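Local structure of quinone reductase (Klebsiella pneumoniae subsp. pneumoniae, 4GI5) at residues B[28-33]-B[129-134]; B[36-41]-B[119-124]; B[55-60]-B[107-112]; B[64-69]-B[135-140]. The protein binds FAD and probably acts as an NAD(P)H dehydrogenase that reduces quinones. All blocks are in the same frame, centred on the assembly; numbering follows the deposited sequence.

In the fold
The contacts lie in a flavodoxin-like fold with a central parallel sheet. Contacts 1, 2 and 4 are buried, and contact 3 lies at the surface. Contact 1 is apolar and packs helix 129-138 on strand 24-29. Contact 2 is polar: an amide pair links strand 115-121 to helix 37-51, next to the FAD diphosphate. These two contacts touch, since their strands are neighbours in the sheet, and both reach FAD. Contact 3 joins the edge strand 55-60 to helix 101-112 with a lysine, a tryptophan and waters. Contact 4 uses the same helix as contact 1, but its chemistry centres on an arginine. Contacts 1, 2 and 4 also touch the second subunit.

Contact 1: residues B[28-33]-B[129-134]; sequences IYAHPE and AIMKGW. With FAD (flavin-adenine dinucleotide), chain H.
A30 and M131 meet where strand 24-29 of the flavodoxin-like fold runs out into an FAD-binding loop. Helix 129-138 packs against the end of this strand. M131 is a selenomethionine, and its side chain reaches from the helix to the strand. Its CB lies 3.9 Å from A30 CB. Through CG the chain runs on to SE, which packs on F120 of the neighbouring strand 115-121. A bend at chi3 (-105°) then turns CE onto strand 24-29. There CE sits 3.7 Å from A30 CB and 3.8 Å from I28 CG2. It also lies 3.3 Å from I28 O, a carbonyl that pairs with Q119 in the sheet.

I28 CG2 meets M131 CE and also lies over the W134 face; CG1 and CD1 make the closer approaches to W134. CG1 makes a CH-pi contact over the six-membered ring of W134, 4.2 Å from the centroid and 23° off the normal. CD1 comes to 3.5 Å from W134 CZ2. The indole is also held by a hydrogen bond from its NE1 to E106, which should limit its rotation.

Three residues on from I28, H31 has its CB directed away from the helix, and its ring reaches FAD. H31 NE2 donates to FAD O2P at 2.8 Å. At the other ring nitrogen, E33 N donates to H31 ND1 over 3.0 Å, 4° out of the imidazole plane.

Contact 2: residues B[36-41]-B[119-124]; sequences SLNGAL and QFPLWW. With FAD (flavin-adenine dinucleotide), chain H.
Q119 grips N38 at the first turn of helix 37-51, whose N-terminal end meets the FAD diphosphate as in other flavodoxin-like folds. The helix runs nearly antiparallel to strand 119-121. Q119 CG lies anti to the backbone N (chi1 -176°), and the extended chain carries the amide across to the helix. Its NE2 donates twice to N38. One bond goes to the backbone N38 O at 2.9 Å, the other to the side-chain N38 OD1 at 3.0 Å. Both acceptors lie close to the plane of the Q119 amide. The two side-chain amides are themselves nearly coplanar, 29° apart.

Holding OD1 in this way leaves ND2 directed at the cofactor. N38 ND2 donates to FAD O1P at 2.9 Å, and T174 OG1 is a further partner of ND2. N38 N also donates to FAD O1P at 2.9 Å, so one phosphate oxygen takes two bonds from one residue. L37 N serves FAD O1A on the other phosphate. S36 is the N-cap, and its OG accepts from G39 N. The helix end probably adds favourable polarity for the phosphates.

P121 packs its ring beside the N38 amide. P121 CB meets FAD O4' at 3.8 Å. Beyond it the chain follows the ribityl and flavin: the ribityl O2' donates to L122 O, and W124 N donates to FAD N5 at 2.8 Å, nearly straight at 172°.

Contact 3: residues B[55-60]-B[107-112]; sequences EVQVSD and QEKLLW
W112 has CG anti to its backbone N (chi1 168°), which lays its indole against strand 55-60. The Q57 chain, extended beyond CG, brings its amide over that indole. Q57 CG makes a CH-pi contact with the six-membered ring, 4.0 Å from the centroid. Further out, Q57 OE1 lies over the indole face, 3.3 Å from W112 CE3. The amide stands steeply on the ring, at 77°. Q57 NE2 turns to the lysine chain, 3.7 Å from K109 CG.

E55 comes to the indole edge. A water bridges the pair, donating to E55 OE2 at 2.7 Å and accepting from W112 NE1 at 2.8 Å. The K109 chain is extended, and its NZ donates to S59 OG at 2.9 Å. A second water links K109 NZ to V58 O. E106 is a further partner of K109 and S59, by a salt bridge to K109 and a hydrogen bond to S59.

Strand 55-60 is the outermost on this side of the chain's parallel sheet, next to strand 24-29. Segment 107-112 of helix 101-112 runs roughly antiparallel to it (151°), with axes 10.2 Å apart at closest approach. V56 and V58 point away from that helix and touch helix 37-51.

Contact 4: residues B[64-69]-B[135-140]; sequences MRWKAG and IDRVYA
The C-terminal end of helix 129-138, near the subunit interface of this flavodoxin-like fold, meets the loop after strand 55-60 through R137, W66 and K67. R137 bends at chi3 (67°) and brings its guanidinium up against W66 and K67. NH1 lies over the W66 face toward the rim, 3.2 Å from W66 CZ2. The two planes are tilted by 54°, so they do not stack. K67 CB lies over one face of the guanidinium, 3.7 Å from R137 NH1. R137 NH2 and K67 NZ share D74 in salt bridges, which probably offsets their like charges; D102 also pairs with R137. V138 CG2 packs 3.8 Å from W66 CZ2.

A water donates to A68 O and to D136 OD2, each at 2.7 Å. D136 OD2 also accepts from A129 N of the second subunit, and D136 touches a bound FAD. Y139 centres an inverse gamma turn after the helix and meets W124 of the second subunit edge-to-face. Such an interface beside FAD is typical of dimeric quinone reductases of this family.

Contact 1: residues B[28-33]-B[129-134]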
# COMPACT_ATOMS: atom_id res chain seq x y z
N ILE B 28 4.20 14.51 -7.64
CA ILE B 28 4.55 13.97 -6.30
C ILE B 28 5.57 12.90 -6.55
O ILE B 28 5.27 11.90 -7.25
CB ILE B 28 3.30 13.43 -5.55
CG1 ILE B 28 2.10 14.37 -5.50
CG2 ILE B 28 3.75 13.08 -4.14
CD1 ILE B 28 2.43 15.69 -4.86
N TYR B 29 6.76 13.00 -5.98
CA TYR B 29 7.93 12.18 -6.35
C TYR B 29 8.57 11.60 -5.10
O TYR B 29 8.86 12.31 -4.15
CB TYR B 29 8.96 13.04 -7.12
CG TYR B 29 10.34 12.47 -7.25
CD1 TYR B 29 10.64 11.49 -8.22
CD2 TYR B 29 11.37 12.88 -6.43
CE1 TYR B 29 11.93 10.99 -8.32
CE2 TYR B 29 12.65 12.36 -6.55
CZ TYR B 29 12.91 11.43 -7.55
OH TYR B 29 14.20 10.93 -7.60
N ALA B 30 8.74 10.29 -5.05
CA ALA B 30 9.31 9.56 -3.94
C ALA B 30 10.49 8.70 -4.31
O ALA B 30 10.34 7.57 -4.71
CB ALA B 30 8.21 8.68 -3.29
N HIS B 31 11.72 9.26 -4.20
CA HIS B 31 12.91 8.43 -4.31
C HIS B 31 13.99 9.14 -3.53
O HIS B 31 14.10 10.34 -3.68
CB HIS B 31 13.37 8.23 -5.77
CG HIS B 31 14.32 7.10 -5.90
ND1 HIS B 31 15.60 7.12 -5.39
CD2 HIS B 31 14.14 5.84 -6.40
CE1 HIS B 31 16.20 5.99 -5.65
NE2 HIS B 31 15.33 5.18 -6.23
N PRO B 32 14.72 8.38 -2.70
CA PRO B 32 15.75 8.99 -1.87
C PRO B 32 17.05 9.45 -2.60
O PRO B 32 17.76 10.32 -2.11
CB PRO B 32 16.08 7.84 -0.94
CG PRO B 32 15.79 6.62 -1.55
CD PRO B 32 14.54 6.97 -2.38
N GLU B 33 17.25 9.05 -3.84
CA GLU B 33 18.55 9.34 -4.54
C GLU B 33 18.34 10.06 -5.85
O GLU B 33 17.78 9.58 -6.83
CB GLU B 33 19.34 8.06 -4.71
CG GLU B 33 20.61 8.14 -5.62
CD GLU B 33 21.58 9.23 -5.13
OE1 GLU B 33 21.89 9.14 -3.94
OE2 GLU B 33 21.91 10.11 -5.95
N ALA B 129 6.89 4.02 1.64
CA ALA B 129 6.29 4.60 2.82
C ALA B 129 6.15 6.11 2.84
O ALA B 129 5.15 6.64 3.32
CB ALA B 129 6.99 4.11 4.07
N ILE B 130 7.16 6.83 2.39
CA ILE B 130 7.11 8.27 2.49
C ILE B 130 5.95 8.86 1.64
O ILE B 130 5.31 9.83 2.05
CB ILE B 130 8.48 8.93 2.12
CG1 ILE B 130 8.52 10.37 2.59
CG2 ILE B 130 8.77 8.87 0.68
CD1 ILE B 130 9.97 10.94 2.49
N MSE B 131 5.68 8.20 0.53
CA MSE B 131 4.56 8.59 -0.37
C MSE B 131 3.22 8.19 0.28
O MSE B 131 2.24 8.95 0.23
CB MSE B 131 4.59 8.09 -1.85
CG MSE B 131 3.59 8.95 -2.83
SE MSE B 131 3.86 7.94 -4.42
CE MSE B 131 4.99 9.54 -5.00
N LYS B 132 3.14 7.00 0.83
CA LYS B 132 1.95 6.62 1.58
C LYS B 132 1.70 7.60 2.71
O LYS B 132 0.55 7.94 3.02
CB LYS B 132 2.12 5.25 2.18
CG LYS B 132 0.90 4.69 2.96
CD LYS B 132 -0.26 4.59 1.97
CE LYS B 132 -1.54 4.21 2.57
NZ LYS B 132 -1.95 4.23 3.96
N GLY B 133 2.75 8.13 3.31
CA GLY B 133 2.56 9.14 4.35
C GLY B 133 2.08 10.50 3.87
O GLY B 133 1.37 11.16 4.61
N TRP B 134 2.42 10.87 2.66
CA TRP B 134 1.80 11.96 1.98
C TRP B 134 0.29 11.78 1.82
O TRP B 134 -0.49 12.64 2.23
CB TRP B 134 2.50 12.26 0.72
CG TRP B 134 2.05 13.42 -0.06
CD1 TRP B 134 2.66 14.73 -0.03
CD2 TRP B 134 0.96 13.54 -0.96
NE1 TRP B 134 2.00 15.56 -0.94
CE2 TRP B 134 0.93 14.91 -1.45
CE3 TRP B 134 -0.05 12.65 -1.40
CZ2 TRP B 134 -0.03 15.34 -2.35
CZ3 TRP B 134 -1.01 13.11 -2.32
CH2 TRP B 134 -0.95 14.44 -2.80
PA FAD H . 18.24 2.65 -9.58
O1A FAD H . 18.60 4.04 -9.24
O2A FAD H . 18.63 1.47 -8.82
O5B FAD H . 18.74 2.32 -11.10
C5B FAD H . 18.35 1.17 -11.88
C4B FAD H . 19.25 1.08 -13.08
O4B FAD H . 18.89 2.12 -13.96
C3B FAD H . 20.71 1.13 -12.74
O3B FAD H . 21.30 0.06 -13.46
C2B FAD H . 21.06 2.46 -13.34
O2B FAD H . 22.46 2.60 -13.69
C1B FAD H . 20.16 2.67 -14.51
N9A FAD H . 20.05 4.12 -14.84
C8A FAD H . 19.94 5.28 -13.99
N7A FAD H . 19.90 6.40 -14.67
C5A FAD H . 20.10 5.93 -15.94
C6A FAD H . 20.31 6.55 -17.25
N6A FAD H . 20.17 7.84 -17.21
N1A FAD H . 20.50 5.81 -18.39
C2A FAD H . 20.52 4.48 -18.31
N3A FAD H . 20.38 3.84 -17.09
C4A FAD H . 20.16 4.55 -16.05
N1 FAD H . 10.16 -4.64 -7.71
C2 FAD H . 8.98 -5.21 -8.02
O2 FAD H . 8.70 -5.58 -9.24
N3 FAD H . 8.01 -5.41 -7.06
C4 FAD H . 8.24 -5.18 -5.76
O4 FAD H . 7.33 -5.29 -4.91
C4X FAD H . 9.51 -4.62 -5.40
N5 FAD H . 9.77 -4.29 -4.10
C5X FAD H . 10.98 -3.63 -3.77
C6 FAD H . 11.20 -3.23 -2.54
C7 FAD H . 12.32 -2.47 -2.21
C7M FAD H . 12.54 -2.02 -0.81
C8 FAD H . 13.29 -2.21 -3.20
C8M FAD H . 14.54 -1.45 -2.84
C9 FAD H . 13.10 -2.63 -4.48
C9A FAD H . 11.91 -3.33 -4.81
N10 FAD H . 11.60 -3.66 -6.12
C10 FAD H . 10.41 -4.29 -6.45
C1' FAD H . 12.49 -3.31 -7.23
C2' FAD H . 12.23 -1.83 -7.51
O2' FAD H . 10.95 -1.50 -8.05
C3' FAD H . 13.32 -1.26 -8.48
O3' FAD H . 14.55 -1.39 -7.72
C4' FAD H . 13.13 0.23 -8.82
O4' FAD H . 12.04 0.36 -9.68
C5' FAD H . 14.36 0.74 -9.62
O5' FAD H . 14.24 2.12 -9.77
P FAD H . 15.38 3.05 -9.05
O1P FAD H . 15.08 4.45 -9.41
O2P FAD H . 15.56 2.77 -7.63
O3P FAD H . 16.64 2.50 -9.90

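Contact 2: residues B[36-41]-B[119-124]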
# COMPACT_ATOMS: atom_id res chain seq x y z
N SER B 36 19.29 8.40 -9.25
CA SER B 36 18.64 7.14 -9.56
C SER B 36 18.00 7.18 -10.89
O SER B 36 17.84 8.25 -11.52
CB SER B 36 17.47 6.97 -8.52
OG SER B 36 16.52 8.02 -8.51
N LEU B 37 17.59 6.03 -11.39
CA LEU B 37 16.73 5.96 -12.52
C LEU B 37 15.52 6.86 -12.38
O LEU B 37 15.11 7.61 -13.27
CB LEU B 37 16.39 4.47 -12.75
CG LEU B 37 15.41 4.29 -13.91
CD1 LEU B 37 15.98 4.62 -15.29
CD2 LEU B 37 14.92 2.85 -13.97
N ASN B 38 14.81 6.74 -11.24
CA ASN B 38 13.69 7.62 -10.98
C ASN B 38 14.04 9.14 -11.04
O ASN B 38 13.30 9.93 -11.59
CB ASN B 38 13.05 7.31 -9.61
CG ASN B 38 11.95 6.27 -9.76
OD1 ASN B 38 10.81 6.65 -10.03
ND2 ASN B 38 12.30 5.02 -9.73
N GLY B 39 15.17 9.47 -10.49
CA GLY B 39 15.59 10.85 -10.56
C GLY B 39 15.74 11.31 -12.02
O GLY B 39 15.39 12.48 -12.39
N ALA B 40 16.35 10.47 -12.83
CA ALA B 40 16.51 10.75 -14.28
C ALA B 40 15.20 10.95 -14.98
O ALA B 40 15.00 11.82 -15.84
CB ALA B 40 17.37 9.70 -14.94
N LEU B 41 14.22 10.04 -14.72
CA LEU B 41 12.96 10.18 -15.33
C LEU B 41 12.16 11.37 -14.87
O LEU B 41 11.48 12.00 -15.66
CB LEU B 41 12.15 8.87 -15.06
CG LEU B 41 12.67 7.58 -15.68
CD1 LEU B 41 11.92 6.35 -15.04
CD2 LEU B 41 12.42 7.55 -17.16
N GLN B 119 5.00 9.64 -8.94
CA GLN B 119 6.08 8.91 -9.48
C GLN B 119 6.88 8.25 -8.36
O GLN B 119 7.28 8.90 -7.40
CB GLN B 119 7.07 9.81 -10.24
CG GLN B 119 8.16 9.06 -10.88
CD GLN B 119 9.26 9.91 -11.39
OE1 GLN B 119 9.07 11.07 -11.72
NE2 GLN B 119 10.44 9.29 -11.48
N PHE B 120 7.03 6.92 -8.49
CA PHE B 120 7.67 6.10 -7.47
C PHE B 120 8.16 4.76 -7.98
O PHE B 120 7.60 4.20 -8.90
CB PHE B 120 6.74 5.89 -6.27
CG PHE B 120 5.43 5.24 -6.60
CD1 PHE B 120 4.37 6.02 -7.01
CD2 PHE B 120 5.23 3.86 -6.46
CE1 PHE B 120 3.17 5.46 -7.34
CE2 PHE B 120 3.99 3.29 -6.69
CZ PHE B 120 2.97 4.09 -7.21
N PRO B 121 9.25 4.23 -7.39
CA PRO B 121 9.57 2.81 -7.57
C PRO B 121 8.53 1.97 -6.82
O PRO B 121 8.11 2.35 -5.72
CB PRO B 121 10.95 2.67 -6.91
CG PRO B 121 10.88 3.73 -5.83
CD PRO B 121 10.08 4.86 -6.34
N LEU B 122 8.16 0.86 -7.40
CA LEU B 122 7.32 -0.13 -6.72
C LEU B 122 8.12 -0.78 -5.65
O LEU B 122 9.15 -1.44 -5.92
CB LEU B 122 6.77 -1.12 -7.78
CG LEU B 122 5.59 -1.93 -7.23
CD1 LEU B 122 4.37 -1.11 -6.94
CD2 LEU B 122 5.31 -2.98 -8.27
N TRP B 123 7.73 -0.60 -4.38
CA TRP B 123 8.44 -1.19 -3.25
C TRP B 123 7.39 -2.07 -2.50
O TRP B 123 6.38 -1.51 -1.99
CB TRP B 123 9.01 -0.15 -2.28
CG TRP B 123 10.30 0.48 -2.74
CD1 TRP B 123 10.99 0.26 -3.87
CD2 TRP B 123 11.01 1.55 -2.03
NE1 TRP B 123 12.16 1.07 -3.89
CE2 TRP B 123 12.15 1.88 -2.80
CE3 TRP B 123 10.81 2.18 -0.85
CZ2 TRP B 123 13.04 2.86 -2.38
CZ3 TRP B 123 11.68 3.20 -0.43
CH2 TRP B 123 12.80 3.48 -1.20
N TRP B 124 7.63 -3.37 -2.53
CA TRP B 124 6.70 -4.29 -1.84
C TRP B 124 5.29 -4.07 -2.31
O TRP B 124 4.34 -3.95 -1.54
CB TRP B 124 6.88 -4.21 -0.30
CG TRP B 124 8.23 -4.72 0.06
CD1 TRP B 124 9.29 -3.97 0.46
CD2 TRP B 124 8.68 -6.07 0.01
NE1 TRP B 124 10.41 -4.78 0.62
CE2 TRP B 124 10.04 -6.08 0.36
CE3 TRP B 124 8.06 -7.32 -0.33
CZ2 TRP B 124 10.80 -7.23 0.32
CZ3 TRP B 124 8.82 -8.47 -0.32
CH2 TRP B 124 10.21 -8.41 -0.03
PA FAD H . 18.24 2.65 -9.58
O1A FAD H . 18.60 4.04 -9.24
O2A FAD H . 18.63 1.47 -8.82
O5B FAD H . 18.74 2.32 -11.10
C5B FAD H . 18.35 1.17 -11.88
C4B FAD H . 19.25 1.08 -13.08
O4B FAD H . 18.89 2.12 -13.96
C3B FAD H . 20.71 1.13 -12.74
O3B FAD H . 21.30 0.06 -13.46
C2B FAD H . 21.06 2.46 -13.34
O2B FAD H . 22.46 2.60 -13.69
C1B FAD H . 20.16 2.67 -14.51
N9A FAD H . 20.05 4.12 -14.84
C8A FAD H . 19.94 5.28 -13.99
N7A FAD H . 19.90 6.40 -14.67
C5A FAD H . 20.10 5.93 -15.94
C6A FAD H . 20.31 6.55 -17.25
N6A FAD H . 20.17 7.84 -17.21
N1A FAD H . 20.50 5.81 -18.39
C2A FAD H . 20.52 4.48 -18.31
N3A FAD H . 20.38 3.84 -17.09
C4A FAD H . 20.16 4.55 -16.05
N1 FAD H . 10.16 -4.64 -7.71
C2 FAD H . 8.98 -5.21 -8.02
O2 FAD H . 8.70 -5.58 -9.24
N3 FAD H . 8.01 -5.41 -7.06
C4 FAD H . 8.24 -5.18 -5.76
O4 FAD H . 7.33 -5.29 -4.91
C4X FAD H . 9.51 -4.62 -5.40
N5 FAD H . 9.77 -4.29 -4.10
C5X FAD H . 10.98 -3.63 -3.77
C6 FAD H . 11.20 -3.23 -2.54
C7 FAD H . 12.32 -2.47 -2.21
C7M FAD H . 12.54 -2.02 -0.81
C8 FAD H . 13.29 -2.21 -3.20
C8M FAD H . 14.54 -1.45 -2.84
C9 FAD H . 13.10 -2.63 -4.48
C9A FAD H . 11.91 -3.33 -4.81
N10 FAD H . 11.60 -3.66 -6.12
C10 FAD H . 10.41 -4.29 -6.45
C1' FAD H . 12.49 -3.31 -7.23
C2' FAD H . 12.23 -1.83 -7.51
O2' FAD H . 10.95 -1.50 -8.05
C3' FAD H . 13.32 -1.26 -8.48
O3' FAD H . 14.55 -1.39 -7.72
C4' FAD H . 13.13 0.23 -8.82
O4' FAD H . 12.04 0.36 -9.68
C5' FAD H . 14.36 0.74 -9.62
O5' FAD H . 14.24 2.12 -9.77
P FAD H . 15.38 3.05 -9.05
O1P FAD H . 15.08 4.45 -9.41
O2P FAD H . 15.56 2.77 -7.63
O3P FAD H . 16.64 2.50 -9.90

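Contact 3: residues B[55-60]-B[107-112]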
# COMPACT_ATOMS: atom_id res chain seq x y z
N GLU B 55 3.08 24.62 -16.68
CA GLU B 55 3.66 25.02 -15.48
C GLU B 55 3.72 23.72 -14.57
O GLU B 55 2.76 22.92 -14.58
CB GLU B 55 2.75 25.93 -14.74
CG GLU B 55 2.65 27.37 -15.25
CD GLU B 55 1.71 28.14 -14.33
OE1 GLU B 55 0.60 28.44 -14.80
OE2 GLU B 55 2.05 28.31 -13.12
N VAL B 56 4.78 23.61 -13.83
CA VAL B 56 5.08 22.33 -13.05
C VAL B 56 5.42 22.72 -11.65
O VAL B 56 6.26 23.55 -11.42
CB VAL B 56 6.20 21.49 -13.66
CG1 VAL B 56 6.36 20.20 -12.83
CG2 VAL B 56 5.90 21.12 -15.09
N GLN B 57 4.72 22.18 -10.64
CA GLN B 57 5.21 22.20 -9.29
C GLN B 57 5.57 20.73 -8.87
O GLN B 57 4.99 19.79 -9.40
CB GLN B 57 4.17 22.74 -8.33
CG GLN B 57 3.92 24.27 -8.39
CD GLN B 57 3.13 24.71 -7.17
OE1 GLN B 57 1.95 24.89 -7.21
NE2 GLN B 57 3.79 24.74 -6.05
N VAL B 58 6.51 20.61 -7.97
CA VAL B 58 7.09 19.29 -7.58
C VAL B 58 7.03 19.18 -6.13
O VAL B 58 7.36 20.12 -5.40
CB VAL B 58 8.52 19.11 -8.05
CG1 VAL B 58 9.02 17.69 -7.67
CG2 VAL B 58 8.54 19.25 -9.54
N SER B 59 6.62 17.99 -5.63
CA SER B 59 6.77 17.70 -4.24
C SER B 59 7.74 16.52 -4.16
O SER B 59 7.33 15.36 -4.24
CB SER B 59 5.42 17.34 -3.59
OG SER B 59 4.59 18.48 -3.52
N ASP B 60 9.01 16.82 -3.94
CA ASP B 60 10.04 15.85 -3.84
C ASP B 60 10.12 15.49 -2.38
O ASP B 60 10.69 16.21 -1.49
CB ASP B 60 11.36 16.41 -4.42
CG ASP B 60 12.51 15.45 -4.28
OD1 ASP B 60 12.58 14.49 -3.41
OD2 ASP B 60 13.50 15.67 -5.06
N GLN B 107 -2.06 20.55 0.17
CA GLN B 107 -3.42 20.68 -0.20
C GLN B 107 -3.60 21.84 -1.21
O GLN B 107 -4.31 21.71 -2.22
CB GLN B 107 -4.31 20.90 1.01
CG GLN B 107 -4.29 19.71 1.96
CD GLN B 107 -5.13 19.85 3.17
OE1 GLN B 107 -5.51 20.96 3.60
NE2 GLN B 107 -5.34 18.73 3.84
N GLU B 108 -2.89 22.94 -0.94
CA GLU B 108 -2.96 24.10 -1.92
C GLU B 108 -2.39 23.73 -3.28
O GLU B 108 -2.95 24.12 -4.29
CB GLU B 108 -2.23 25.34 -1.27
CG GLU B 108 -3.15 25.89 -0.20
CD GLU B 108 -2.58 27.03 0.66
OE1 GLU B 108 -1.34 27.26 0.63
OE2 GLU B 108 -3.38 27.66 1.43
N LYS B 109 -1.31 22.90 -3.32
CA LYS B 109 -0.76 22.43 -4.60
C LYS B 109 -1.78 21.62 -5.37
O LYS B 109 -1.93 21.76 -6.59
CB LYS B 109 0.52 21.65 -4.43
CG LYS B 109 1.72 22.46 -3.99
CD LYS B 109 2.84 21.48 -3.59
CE LYS B 109 3.97 22.18 -2.92
NZ LYS B 109 5.08 21.16 -2.67
N LEU B 110 -2.50 20.73 -4.68
CA LEU B 110 -3.46 19.91 -5.32
C LEU B 110 -4.61 20.77 -5.88
O LEU B 110 -5.11 20.49 -6.94
CB LEU B 110 -4.04 18.92 -4.28
CG LEU B 110 -3.09 17.79 -3.96
CD1 LEU B 110 -3.55 17.12 -2.68
CD2 LEU B 110 -3.07 16.76 -5.05
N LEU B 111 -5.08 21.72 -5.10
CA LEU B 111 -6.14 22.64 -5.61
C LEU B 111 -5.69 23.45 -6.83
O LEU B 111 -6.47 23.64 -7.78
CB LEU B 111 -6.65 23.53 -4.49
CG LEU B 111 -7.38 22.84 -3.31
CD1 LEU B 111 -7.73 23.82 -2.23
CD2 LEU B 111 -8.58 22.07 -3.78
N TRP B 112 -4.42 23.83 -6.86
CA TRP B 112 -3.84 24.55 -8.00
C TRP B 112 -3.77 23.74 -9.25
O TRP B 112 -3.98 24.21 -10.37
CB TRP B 112 -2.45 25.04 -7.53
CG TRP B 112 -1.54 25.55 -8.62
CD1 TRP B 112 -1.44 26.89 -9.09
CD2 TRP B 112 -0.59 24.80 -9.38
NE1 TRP B 112 -0.51 26.96 -10.09
CE2 TRP B 112 0.04 25.72 -10.31
CE3 TRP B 112 -0.16 23.48 -9.33
CZ2 TRP B 112 1.01 25.31 -11.22
CZ3 TRP B 112 0.77 23.05 -10.29
CH2 TRP B 112 1.40 23.97 -11.19
O HOH W 1 0.14 29.29 -11.49
O HOH W 2 7.12 22.40 -4.19

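Contact 4: residues B[64-69]-B[135-140]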
# COMPACT_ATOMS: atom_id res chain seq x y z
N MSE B 64 12.23 17.29 0.75
CA MSE B 64 11.47 18.12 1.69
C MSE B 64 11.52 17.54 3.13
O MSE B 64 10.94 18.08 4.01
CB MSE B 64 9.98 18.20 1.26
CG MSE B 64 9.80 18.88 -0.04
SE MSE B 64 7.88 18.26 -0.58
CE MSE B 64 7.95 19.98 -0.15
N ARG B 65 12.13 16.38 3.32
CA ARG B 65 12.19 15.62 4.60
C ARG B 65 10.74 15.45 5.11
O ARG B 65 10.36 15.73 6.22
CB ARG B 65 13.06 16.31 5.65
CG ARG B 65 14.46 16.62 5.10
CD ARG B 65 15.25 17.52 6.07
NE ARG B 65 15.69 16.66 7.16
CZ ARG B 65 15.24 16.67 8.43
NH1 ARG B 65 14.29 17.53 8.86
NH2 ARG B 65 15.74 15.79 9.29
N TRP B 66 9.91 15.00 4.21
CA TRP B 66 8.46 14.91 4.45
C TRP B 66 8.19 13.98 5.66
O TRP B 66 8.69 12.85 5.69
CB TRP B 66 7.82 14.29 3.19
CG TRP B 66 6.30 14.16 3.36
CD1 TRP B 66 5.59 12.97 3.60
CD2 TRP B 66 5.34 15.20 3.37
NE1 TRP B 66 4.29 13.27 3.77
CE2 TRP B 66 4.09 14.63 3.69
CE3 TRP B 66 5.42 16.60 3.21
CZ2 TRP B 66 2.91 15.37 3.75
CZ3 TRP B 66 4.20 17.34 3.26
CH2 TRP B 66 3.00 16.75 3.56
N LYS B 67 7.35 14.42 6.59
CA LYS B 67 6.98 13.62 7.70
C LYS B 67 5.96 12.53 7.32
O LYS B 67 4.89 12.89 6.83
CB LYS B 67 6.33 14.49 8.80
CG LYS B 67 5.81 13.77 10.04
CD LYS B 67 5.22 14.69 11.13
CE LYS B 67 4.35 13.91 12.15
NZ LYS B 67 3.71 14.92 12.94
N ALA B 68 6.33 11.28 7.51
CA ALA B 68 5.41 10.21 7.01
C ALA B 68 4.31 9.72 7.95
O ALA B 68 3.28 9.28 7.46
CB ALA B 68 6.26 8.99 6.62
N GLY B 69 4.49 9.76 9.26
CA GLY B 69 3.62 9.17 10.23
C GLY B 69 2.58 10.12 10.72
O GLY B 69 2.92 11.04 11.49
N ILE B 135 -0.11 10.60 1.35
CA ILE B 135 -1.53 10.28 1.28
C ILE B 135 -2.15 10.41 2.64
O ILE B 135 -3.19 11.09 2.83
CB ILE B 135 -1.79 8.90 0.65
CG1 ILE B 135 -1.30 8.89 -0.77
CG2 ILE B 135 -3.25 8.48 0.82
CD1 ILE B 135 -2.24 9.56 -1.75
N ASP B 136 -1.61 9.71 3.64
CA ASP B 136 -2.27 9.63 4.94
C ASP B 136 -2.45 11.01 5.56
O ASP B 136 -3.46 11.24 6.19
CB ASP B 136 -1.41 8.85 5.93
CG ASP B 136 -1.36 7.31 5.67
OD1 ASP B 136 -2.09 6.81 4.82
OD2 ASP B 136 -0.37 6.71 6.23
N ARG B 137 -1.46 11.86 5.40
CA ARG B 137 -1.46 13.18 6.05
C ARG B 137 -2.14 14.27 5.24
O ARG B 137 -2.76 15.18 5.84
CB ARG B 137 -0.07 13.56 6.48
CG ARG B 137 0.49 12.66 7.53
CD ARG B 137 1.97 12.87 7.94
NE ARG B 137 2.05 14.20 8.61
CZ ARG B 137 2.64 15.29 8.09
NH1 ARG B 137 3.28 15.31 6.90
NH2 ARG B 137 2.48 16.47 8.77
N VAL B 138 -2.05 14.24 3.94
CA VAL B 138 -2.62 15.31 3.11
C VAL B 138 -4.13 15.09 2.88
O VAL B 138 -4.90 16.02 2.74
CB VAL B 138 -1.89 15.41 1.79
CG1 VAL B 138 -2.49 16.36 0.78
CG2 VAL B 138 -0.44 15.79 2.06
N TYR B 139 -4.55 13.80 2.81
CA TYR B 139 -5.92 13.49 2.44
C TYR B 139 -6.82 13.60 3.65
O TYR B 139 -7.29 12.62 4.23
CB TYR B 139 -5.99 12.05 1.83
CG TYR B 139 -5.78 11.95 0.39
CD1 TYR B 139 -5.11 12.92 -0.35
CD2 TYR B 139 -6.18 10.77 -0.30
CE1 TYR B 139 -4.91 12.86 -1.70
CE2 TYR B 139 -5.99 10.68 -1.67
CZ TYR B 139 -5.43 11.72 -2.42
OH TYR B 139 -5.30 11.50 -3.76
N ALA B 140 -7.04 14.82 4.10
CA ALA B 140 -7.82 15.07 5.32
C ALA B 140 -9.36 14.85 5.22
O ALA B 140 -9.95 14.91 4.15
CB ALA B 140 -7.55 16.57 5.73
O HOH W 3 0.96 8.09 8.13